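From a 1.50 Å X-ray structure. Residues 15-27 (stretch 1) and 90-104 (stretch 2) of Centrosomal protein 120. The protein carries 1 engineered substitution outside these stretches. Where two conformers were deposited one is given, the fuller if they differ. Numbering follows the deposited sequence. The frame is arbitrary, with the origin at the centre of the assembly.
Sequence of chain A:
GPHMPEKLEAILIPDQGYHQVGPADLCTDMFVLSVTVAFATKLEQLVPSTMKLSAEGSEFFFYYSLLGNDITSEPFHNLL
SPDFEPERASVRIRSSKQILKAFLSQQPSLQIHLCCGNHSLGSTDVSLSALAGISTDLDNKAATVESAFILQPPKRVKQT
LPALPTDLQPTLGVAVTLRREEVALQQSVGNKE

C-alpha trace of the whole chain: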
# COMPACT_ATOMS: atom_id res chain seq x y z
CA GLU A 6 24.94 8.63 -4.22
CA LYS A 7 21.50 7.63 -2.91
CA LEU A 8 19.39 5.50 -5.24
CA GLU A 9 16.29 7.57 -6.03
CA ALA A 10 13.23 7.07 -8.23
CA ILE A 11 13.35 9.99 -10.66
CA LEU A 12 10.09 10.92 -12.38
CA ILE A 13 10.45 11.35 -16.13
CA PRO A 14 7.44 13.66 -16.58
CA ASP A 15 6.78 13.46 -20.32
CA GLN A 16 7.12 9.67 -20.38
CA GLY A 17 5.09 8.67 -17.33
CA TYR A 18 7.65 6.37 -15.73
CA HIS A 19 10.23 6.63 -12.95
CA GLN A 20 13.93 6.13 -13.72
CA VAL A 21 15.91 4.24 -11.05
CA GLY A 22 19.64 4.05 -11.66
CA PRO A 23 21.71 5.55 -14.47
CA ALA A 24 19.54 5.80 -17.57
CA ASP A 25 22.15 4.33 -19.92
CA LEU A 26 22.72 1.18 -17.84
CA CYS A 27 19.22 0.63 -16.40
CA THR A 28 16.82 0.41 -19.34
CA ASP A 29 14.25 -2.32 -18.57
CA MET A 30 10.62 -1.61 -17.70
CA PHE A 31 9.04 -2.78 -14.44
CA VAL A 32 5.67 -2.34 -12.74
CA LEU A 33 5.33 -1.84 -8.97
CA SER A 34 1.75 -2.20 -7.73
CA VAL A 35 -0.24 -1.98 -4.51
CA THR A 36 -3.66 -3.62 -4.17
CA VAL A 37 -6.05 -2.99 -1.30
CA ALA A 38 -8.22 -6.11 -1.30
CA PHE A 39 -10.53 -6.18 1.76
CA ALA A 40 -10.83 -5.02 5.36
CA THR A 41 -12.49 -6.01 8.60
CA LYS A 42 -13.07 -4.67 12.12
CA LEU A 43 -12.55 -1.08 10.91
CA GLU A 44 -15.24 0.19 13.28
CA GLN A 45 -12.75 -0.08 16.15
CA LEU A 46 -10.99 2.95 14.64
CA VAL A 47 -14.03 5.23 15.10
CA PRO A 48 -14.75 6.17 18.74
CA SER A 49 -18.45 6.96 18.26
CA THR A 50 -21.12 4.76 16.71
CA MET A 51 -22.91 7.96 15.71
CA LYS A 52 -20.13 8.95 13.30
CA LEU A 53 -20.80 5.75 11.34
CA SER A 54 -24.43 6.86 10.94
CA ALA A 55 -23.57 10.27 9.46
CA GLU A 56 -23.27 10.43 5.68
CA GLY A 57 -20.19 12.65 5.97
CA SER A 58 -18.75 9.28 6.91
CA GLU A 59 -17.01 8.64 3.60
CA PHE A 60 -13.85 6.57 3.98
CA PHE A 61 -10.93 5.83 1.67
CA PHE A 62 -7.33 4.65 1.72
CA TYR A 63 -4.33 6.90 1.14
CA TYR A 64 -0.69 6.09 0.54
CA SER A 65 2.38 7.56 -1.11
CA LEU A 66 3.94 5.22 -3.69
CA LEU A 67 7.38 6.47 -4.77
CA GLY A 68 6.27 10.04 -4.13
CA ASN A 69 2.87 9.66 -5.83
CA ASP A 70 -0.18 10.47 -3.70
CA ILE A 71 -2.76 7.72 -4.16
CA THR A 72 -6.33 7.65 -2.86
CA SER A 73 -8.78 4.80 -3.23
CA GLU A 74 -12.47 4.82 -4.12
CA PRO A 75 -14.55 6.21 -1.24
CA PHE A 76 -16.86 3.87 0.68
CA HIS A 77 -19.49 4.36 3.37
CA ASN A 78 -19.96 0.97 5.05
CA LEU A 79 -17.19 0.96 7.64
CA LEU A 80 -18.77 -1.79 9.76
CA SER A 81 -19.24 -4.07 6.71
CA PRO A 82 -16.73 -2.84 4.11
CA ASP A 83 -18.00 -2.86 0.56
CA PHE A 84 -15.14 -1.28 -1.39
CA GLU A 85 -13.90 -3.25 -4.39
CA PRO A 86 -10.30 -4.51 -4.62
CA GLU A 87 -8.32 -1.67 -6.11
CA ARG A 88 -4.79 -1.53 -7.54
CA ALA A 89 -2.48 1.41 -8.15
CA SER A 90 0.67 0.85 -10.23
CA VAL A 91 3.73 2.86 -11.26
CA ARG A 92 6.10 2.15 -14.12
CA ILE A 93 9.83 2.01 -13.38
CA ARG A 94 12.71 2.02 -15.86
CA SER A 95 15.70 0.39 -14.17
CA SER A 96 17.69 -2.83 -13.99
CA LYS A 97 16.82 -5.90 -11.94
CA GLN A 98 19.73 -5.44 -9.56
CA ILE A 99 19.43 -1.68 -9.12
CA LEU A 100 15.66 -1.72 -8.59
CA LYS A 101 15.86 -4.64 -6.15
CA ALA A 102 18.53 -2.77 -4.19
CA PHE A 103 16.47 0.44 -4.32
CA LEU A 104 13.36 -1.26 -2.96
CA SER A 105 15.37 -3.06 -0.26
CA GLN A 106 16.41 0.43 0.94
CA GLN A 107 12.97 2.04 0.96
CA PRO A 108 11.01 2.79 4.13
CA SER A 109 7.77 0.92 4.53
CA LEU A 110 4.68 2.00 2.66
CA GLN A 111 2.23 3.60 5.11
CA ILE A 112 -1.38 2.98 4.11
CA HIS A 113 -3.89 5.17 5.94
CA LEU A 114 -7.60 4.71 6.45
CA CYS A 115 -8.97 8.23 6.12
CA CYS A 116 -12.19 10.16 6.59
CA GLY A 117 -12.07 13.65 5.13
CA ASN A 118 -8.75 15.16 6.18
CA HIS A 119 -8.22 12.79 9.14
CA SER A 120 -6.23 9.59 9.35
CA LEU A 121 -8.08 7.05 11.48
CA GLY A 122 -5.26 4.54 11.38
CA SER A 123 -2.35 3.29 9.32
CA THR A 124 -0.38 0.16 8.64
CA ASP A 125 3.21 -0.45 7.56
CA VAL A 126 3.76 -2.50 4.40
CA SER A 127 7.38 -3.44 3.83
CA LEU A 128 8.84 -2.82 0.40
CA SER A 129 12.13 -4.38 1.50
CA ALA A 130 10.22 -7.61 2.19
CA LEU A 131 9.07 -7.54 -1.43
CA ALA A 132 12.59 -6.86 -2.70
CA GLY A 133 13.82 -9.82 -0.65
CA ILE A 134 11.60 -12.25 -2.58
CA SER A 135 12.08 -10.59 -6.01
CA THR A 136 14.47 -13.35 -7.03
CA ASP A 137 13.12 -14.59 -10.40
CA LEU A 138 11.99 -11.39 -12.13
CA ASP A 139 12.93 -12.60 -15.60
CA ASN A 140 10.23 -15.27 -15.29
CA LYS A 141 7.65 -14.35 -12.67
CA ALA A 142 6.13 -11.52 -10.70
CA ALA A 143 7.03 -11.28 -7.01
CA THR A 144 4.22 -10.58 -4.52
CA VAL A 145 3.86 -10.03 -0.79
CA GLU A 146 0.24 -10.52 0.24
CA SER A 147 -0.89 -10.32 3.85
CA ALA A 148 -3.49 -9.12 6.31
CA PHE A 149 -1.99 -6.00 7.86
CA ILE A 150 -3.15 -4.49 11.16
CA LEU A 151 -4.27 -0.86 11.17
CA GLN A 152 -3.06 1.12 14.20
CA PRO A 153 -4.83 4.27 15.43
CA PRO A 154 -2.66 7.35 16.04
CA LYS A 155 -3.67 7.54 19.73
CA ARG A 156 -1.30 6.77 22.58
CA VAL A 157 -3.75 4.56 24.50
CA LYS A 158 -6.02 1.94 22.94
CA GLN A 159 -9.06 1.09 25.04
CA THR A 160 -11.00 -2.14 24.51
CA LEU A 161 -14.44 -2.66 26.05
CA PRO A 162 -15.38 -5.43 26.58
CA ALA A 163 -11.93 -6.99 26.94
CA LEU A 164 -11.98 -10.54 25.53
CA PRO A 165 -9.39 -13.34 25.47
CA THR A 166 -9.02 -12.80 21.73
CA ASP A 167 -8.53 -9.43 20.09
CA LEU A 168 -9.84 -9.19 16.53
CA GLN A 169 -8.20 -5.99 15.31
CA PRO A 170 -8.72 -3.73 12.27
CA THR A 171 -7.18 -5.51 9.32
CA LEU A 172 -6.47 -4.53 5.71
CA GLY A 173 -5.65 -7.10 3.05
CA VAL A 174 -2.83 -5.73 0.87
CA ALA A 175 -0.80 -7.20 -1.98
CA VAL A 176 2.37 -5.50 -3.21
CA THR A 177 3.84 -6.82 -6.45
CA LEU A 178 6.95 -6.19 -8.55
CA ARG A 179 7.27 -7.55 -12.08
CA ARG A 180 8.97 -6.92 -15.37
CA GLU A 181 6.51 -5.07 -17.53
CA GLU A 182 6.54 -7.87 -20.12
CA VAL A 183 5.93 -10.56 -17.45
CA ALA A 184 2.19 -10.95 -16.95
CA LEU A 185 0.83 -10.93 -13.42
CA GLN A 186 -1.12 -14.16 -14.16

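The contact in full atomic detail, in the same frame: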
# COMPACT_ATOMS: atom_id res chain seq x y z
N ASP A 15 7.42 13.66 -19.02
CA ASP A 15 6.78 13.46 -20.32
C ASP A 15 6.45 12.00 -20.59
O ASP A 15 5.46 11.70 -21.26
CB ASP A 15 7.68 14.01 -21.43
CG ASP A 15 9.09 13.44 -21.38
OD1 ASP A 15 9.42 12.74 -20.39
OD2 ASP A 15 9.87 13.69 -22.32
N GLN A 16 7.25 11.08 -20.05
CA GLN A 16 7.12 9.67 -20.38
C GLN A 16 6.16 8.92 -19.47
O GLN A 16 5.59 7.90 -19.88
CB GLN A 16 8.49 8.99 -20.33
CG GLN A 16 9.49 9.54 -21.34
CD GLN A 16 9.04 9.33 -22.77
OE1 GLN A 16 8.25 8.43 -23.07
NE2 GLN A 16 9.54 10.16 -23.68
N GLY A 17 5.96 9.39 -18.24
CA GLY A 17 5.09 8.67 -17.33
C GLY A 17 5.70 7.40 -16.79
O GLY A 17 5.00 6.38 -16.67
N TYR A 18 7.00 7.42 -16.50
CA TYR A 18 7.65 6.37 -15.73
C TYR A 18 8.69 6.99 -14.82
O TYR A 18 9.05 8.17 -14.97
CB TYR A 18 8.24 5.25 -16.62
CG TYR A 18 9.32 5.70 -17.58
CD1 TYR A 18 10.58 6.06 -17.13
CD2 TYR A 18 9.09 5.70 -18.95
CE1 TYR A 18 11.57 6.45 -18.01
CE2 TYR A 18 10.08 6.09 -19.84
CZ TYR A 18 11.32 6.46 -19.36
OH TYR A 18 12.30 6.84 -20.23
N HIS A 19 9.20 6.20 -13.88
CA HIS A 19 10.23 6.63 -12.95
C HIS A 19 11.54 5.92 -13.29
O HIS A 19 11.57 4.70 -13.40
CB HIS A 19 9.82 6.27 -11.52
CG HIS A 19 8.52 6.88 -11.10
ND1 HIS A 19 7.30 6.42 -11.56
CD2 HIS A 19 8.24 7.92 -10.28
CE1 HIS A 19 6.33 7.15 -11.03
NE2 HIS A 19 6.88 8.06 -10.25
N GLN A 20 12.61 6.70 -13.47
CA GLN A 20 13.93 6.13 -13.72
C GLN A 20 14.64 5.86 -12.40
O GLN A 20 14.73 6.75 -11.55
CB GLN A 20 14.78 7.08 -14.57
CG GLN A 20 16.22 6.60 -14.80
CD GLN A 20 16.32 5.44 -15.78
OE1 GLN A 20 15.67 5.43 -16.82
NE2 GLN A 20 17.14 4.45 -15.43
N VAL A 21 15.13 4.63 -12.22
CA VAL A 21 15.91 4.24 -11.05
C VAL A 21 17.25 3.71 -11.54
O VAL A 21 17.31 2.68 -12.23
CB VAL A 21 15.18 3.20 -10.19
CG1 VAL A 21 16.05 2.82 -8.98
CG2 VAL A 21 13.84 3.74 -9.73
N GLY A 22 18.32 4.40 -11.19
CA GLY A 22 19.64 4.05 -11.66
C GLY A 22 20.01 4.84 -12.90
O GLY A 22 19.16 5.49 -13.51
N PRO A 23 21.28 4.79 -13.29
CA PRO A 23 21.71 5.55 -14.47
C PRO A 23 20.96 5.10 -15.72
O PRO A 23 20.84 3.90 -15.99
CB PRO A 23 23.21 5.25 -14.56
CG PRO A 23 23.41 3.99 -13.79
CD PRO A 23 22.37 3.99 -12.70
N ALA A 24 20.45 6.08 -16.47
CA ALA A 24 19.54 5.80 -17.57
C ALA A 24 20.19 5.01 -18.70
O ALA A 24 19.47 4.37 -19.48
CB ALA A 24 18.92 7.10 -18.10
N ASP A 25 21.51 5.07 -18.84
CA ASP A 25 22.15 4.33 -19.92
C ASP A 25 22.37 2.86 -19.57
O ASP A 25 22.46 2.02 -20.47
CB ASP A 25 23.50 4.98 -20.28
CG ASP A 25 24.38 5.22 -19.06
OD1 ASP A 25 23.86 5.70 -18.03
OD2 ASP A 25 25.59 4.93 -19.14
N LEU A 26 22.44 2.54 -18.28
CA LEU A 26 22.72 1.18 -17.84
C LEU A 26 21.48 0.44 -17.36
O LEU A 26 21.51 -0.79 -17.29
CB LEU A 26 23.73 1.19 -16.68
CG LEU A 26 25.09 1.80 -17.01
CD1 LEU A 26 25.98 1.79 -15.79
CD2 LEU A 26 25.72 1.03 -18.16
N CYS A 27 20.41 1.16 -17.06
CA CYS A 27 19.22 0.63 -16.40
C CYS A 27 18.02 0.99 -17.28
O CYS A 27 17.40 2.04 -17.12
CB CYS A 27 19.12 1.21 -14.99
SG CYS A 27 20.56 0.85 -13.93
N SER A 90 -0.61 1.33 -9.69
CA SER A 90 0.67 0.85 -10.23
C SER A 90 1.48 2.02 -10.76
O SER A 90 0.92 2.96 -11.31
CB SER A 90 0.43 -0.10 -11.42
OG SER A 90 -0.43 -1.18 -11.09
N VAL A 91 2.81 1.92 -10.63
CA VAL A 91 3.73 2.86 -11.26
C VAL A 91 4.68 2.08 -12.15
O VAL A 91 5.03 0.92 -11.88
CB VAL A 91 4.51 3.70 -10.22
CG1 VAL A 91 3.56 4.64 -9.48
CG2 VAL A 91 5.27 2.79 -9.23
N ARG A 92 5.13 2.73 -13.22
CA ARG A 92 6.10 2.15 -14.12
C ARG A 92 7.50 2.64 -13.75
O ARG A 92 7.70 3.82 -13.45
CB ARG A 92 5.80 2.53 -15.57
CG ARG A 92 4.49 1.95 -16.08
CD ARG A 92 4.21 2.47 -17.50
NE ARG A 92 5.03 1.79 -18.49
CZ ARG A 92 5.51 2.36 -19.60
NH1 ARG A 92 5.27 3.64 -19.84
NH2 ARG A 92 6.23 1.64 -20.44
N ILE A 93 8.46 1.72 -13.78
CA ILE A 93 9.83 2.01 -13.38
C ILE A 93 10.76 1.53 -14.49
O ILE A 93 10.64 0.39 -14.96
CB ILE A 93 10.19 1.34 -12.04
CG1 ILE A 93 9.29 1.86 -10.92
CG2 ILE A 93 11.65 1.59 -11.69
CD1 ILE A 93 9.34 1.03 -9.66
N ARG A 94 11.66 2.40 -14.93
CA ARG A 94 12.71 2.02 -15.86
C ARG A 94 14.00 1.87 -15.05
O ARG A 94 14.43 2.82 -14.39
CB ARG A 94 12.85 3.08 -16.95
CG ARG A 94 13.78 2.71 -18.12
CD ARG A 94 13.71 3.79 -19.19
NE ARG A 94 14.55 3.50 -20.35
CZ ARG A 94 15.84 3.79 -20.44
NH1 ARG A 94 16.46 4.39 -19.43
NH2 ARG A 94 16.51 3.49 -21.54
N SER A 95 14.57 0.67 -15.05
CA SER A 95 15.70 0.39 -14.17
C SER A 95 16.38 -0.89 -14.65
O SER A 95 16.16 -1.34 -15.78
CB SER A 95 15.22 0.25 -12.71
OG SER A 95 16.31 0.24 -11.79
N SER A 96 17.23 -1.46 -13.80
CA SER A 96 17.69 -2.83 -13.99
C SER A 96 17.25 -3.65 -12.79
O SER A 96 16.98 -3.12 -11.71
CB SER A 96 19.21 -2.90 -14.16
OG SER A 96 19.87 -2.77 -12.91
N LYS A 97 17.18 -4.97 -13.01
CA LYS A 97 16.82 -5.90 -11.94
C LYS A 97 17.59 -5.60 -10.66
O LYS A 97 17.00 -5.39 -9.59
CB LYS A 97 17.13 -7.32 -12.38
CG LYS A 97 15.96 -8.16 -12.77
CD LYS A 97 16.28 -9.63 -12.60
CE LYS A 97 17.63 -9.98 -13.19
NZ LYS A 97 17.68 -11.41 -13.60
N GLN A 98 18.91 -5.57 -10.76
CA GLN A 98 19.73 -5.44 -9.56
C GLN A 98 19.53 -4.09 -8.90
O GLN A 98 19.45 -4.00 -7.67
CB GLN A 98 21.20 -5.63 -9.90
CG GLN A 98 21.57 -7.05 -10.20
CD GLN A 98 22.99 -7.18 -10.70
OE1 GLN A 98 23.37 -6.54 -11.69
NE2 GLN A 98 23.79 -7.99 -10.02
N ILE A 99 19.51 -3.02 -9.69
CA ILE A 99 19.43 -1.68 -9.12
C ILE A 99 18.06 -1.45 -8.49
O ILE A 99 17.96 -0.88 -7.39
CB ILE A 99 19.79 -0.62 -10.17
CG1 ILE A 99 21.29 -0.68 -10.47
CG2 ILE A 99 19.46 0.77 -9.68
CD1 ILE A 99 22.14 -0.40 -9.26
N LEU A 100 17.00 -1.91 -9.14
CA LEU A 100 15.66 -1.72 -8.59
C LEU A 100 15.47 -2.55 -7.33
O LEU A 100 14.89 -2.07 -6.34
CB LEU A 100 14.62 -2.07 -9.65
CG LEU A 100 13.16 -1.87 -9.25
CD1 LEU A 100 12.96 -0.48 -8.66
CD2 LEU A 100 12.24 -2.08 -10.46
N LYS A 101 15.95 -3.80 -7.34
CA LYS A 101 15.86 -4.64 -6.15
C LYS A 101 16.59 -3.99 -4.98
O LYS A 101 16.07 -3.93 -3.86
CB LYS A 101 16.40 -6.03 -6.47
CG LYS A 101 16.16 -7.11 -5.41
CD LYS A 101 16.79 -8.43 -5.86
CE LYS A 101 16.44 -9.60 -4.93
NZ LYS A 101 17.00 -9.46 -3.55
N ALA A 102 17.80 -3.47 -5.23
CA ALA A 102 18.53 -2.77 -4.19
C ALA A 102 17.78 -1.53 -3.72
O ALA A 102 17.64 -1.28 -2.52
CB ALA A 102 19.92 -2.39 -4.70
N PHE A 103 17.25 -0.74 -4.67
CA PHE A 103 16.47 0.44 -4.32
C PHE A 103 15.32 0.09 -3.40
O PHE A 103 15.14 0.70 -2.34
CB PHE A 103 15.96 1.11 -5.60
CG PHE A 103 14.95 2.20 -5.37
CD1 PHE A 103 15.35 3.47 -4.99
CD2 PHE A 103 13.59 1.97 -5.56
CE1 PHE A 103 14.41 4.48 -4.79
CE2 PHE A 103 12.66 2.97 -5.36
CZ PHE A 103 13.07 4.23 -4.98
N LEU A 104 14.51 -0.91 -3.78
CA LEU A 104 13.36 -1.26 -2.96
C LEU A 104 13.78 -1.78 -1.59
O LEU A 104 13.13 -1.49 -0.58
CB LEU A 104 12.48 -2.27 -3.68
CG LEU A 104 11.77 -1.68 -4.88
CD1 LEU A 104 11.07 -2.77 -5.66
CD2 LEU A 104 10.76 -0.62 -4.44

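The two stretches join as parallel neighbours in a sheet, with His19 opposite Ile93 (CA to CA 4.7 Å) and Gln20 opposite Arg94 (CA to CA 4.8 Å). Three backbone hydrogen bonds fix this register: His19 N to Arg92 O at 2.8 Å, Arg94 N to His19 O at 2.8 Å and Val21 N to Arg94 O at 2.9 Å, with N-H...O angles of 161°, 157° and 171° respectively. Arg92 O also accepts from His19 ND1 at 3.2 Å, so one carbonyl serves both backbone and ring.

Arg94 covers the most surface. Its chi1 to chi3 are all t, and this extended chain carries NH1 to two acceptors near the guanidinium plane: Gln20 OE1 at 2.9 Å and Ala24 O at 3.0 Å. Gln20 NE2 in turn donates to Gly22 O and Cys27 O, both at 3.0 Å, so strand and following loop are tied into one network around the arginine.

Val21, next in buried area, is apolar in its side chain. Its CG2 lies 3.6 Å from Ile93 CG2, while its CG1 lies 3.8 Å from Phe103 CB and 4.0 Å from Ile99 CG2, bringing the helix into the contact. Its carbonyl remains satisfied: Ser95 OG donates to Val21 O at 2.7 Å. Beyond it, Cys27 SG packs 3.9 Å from Ile99 CG1.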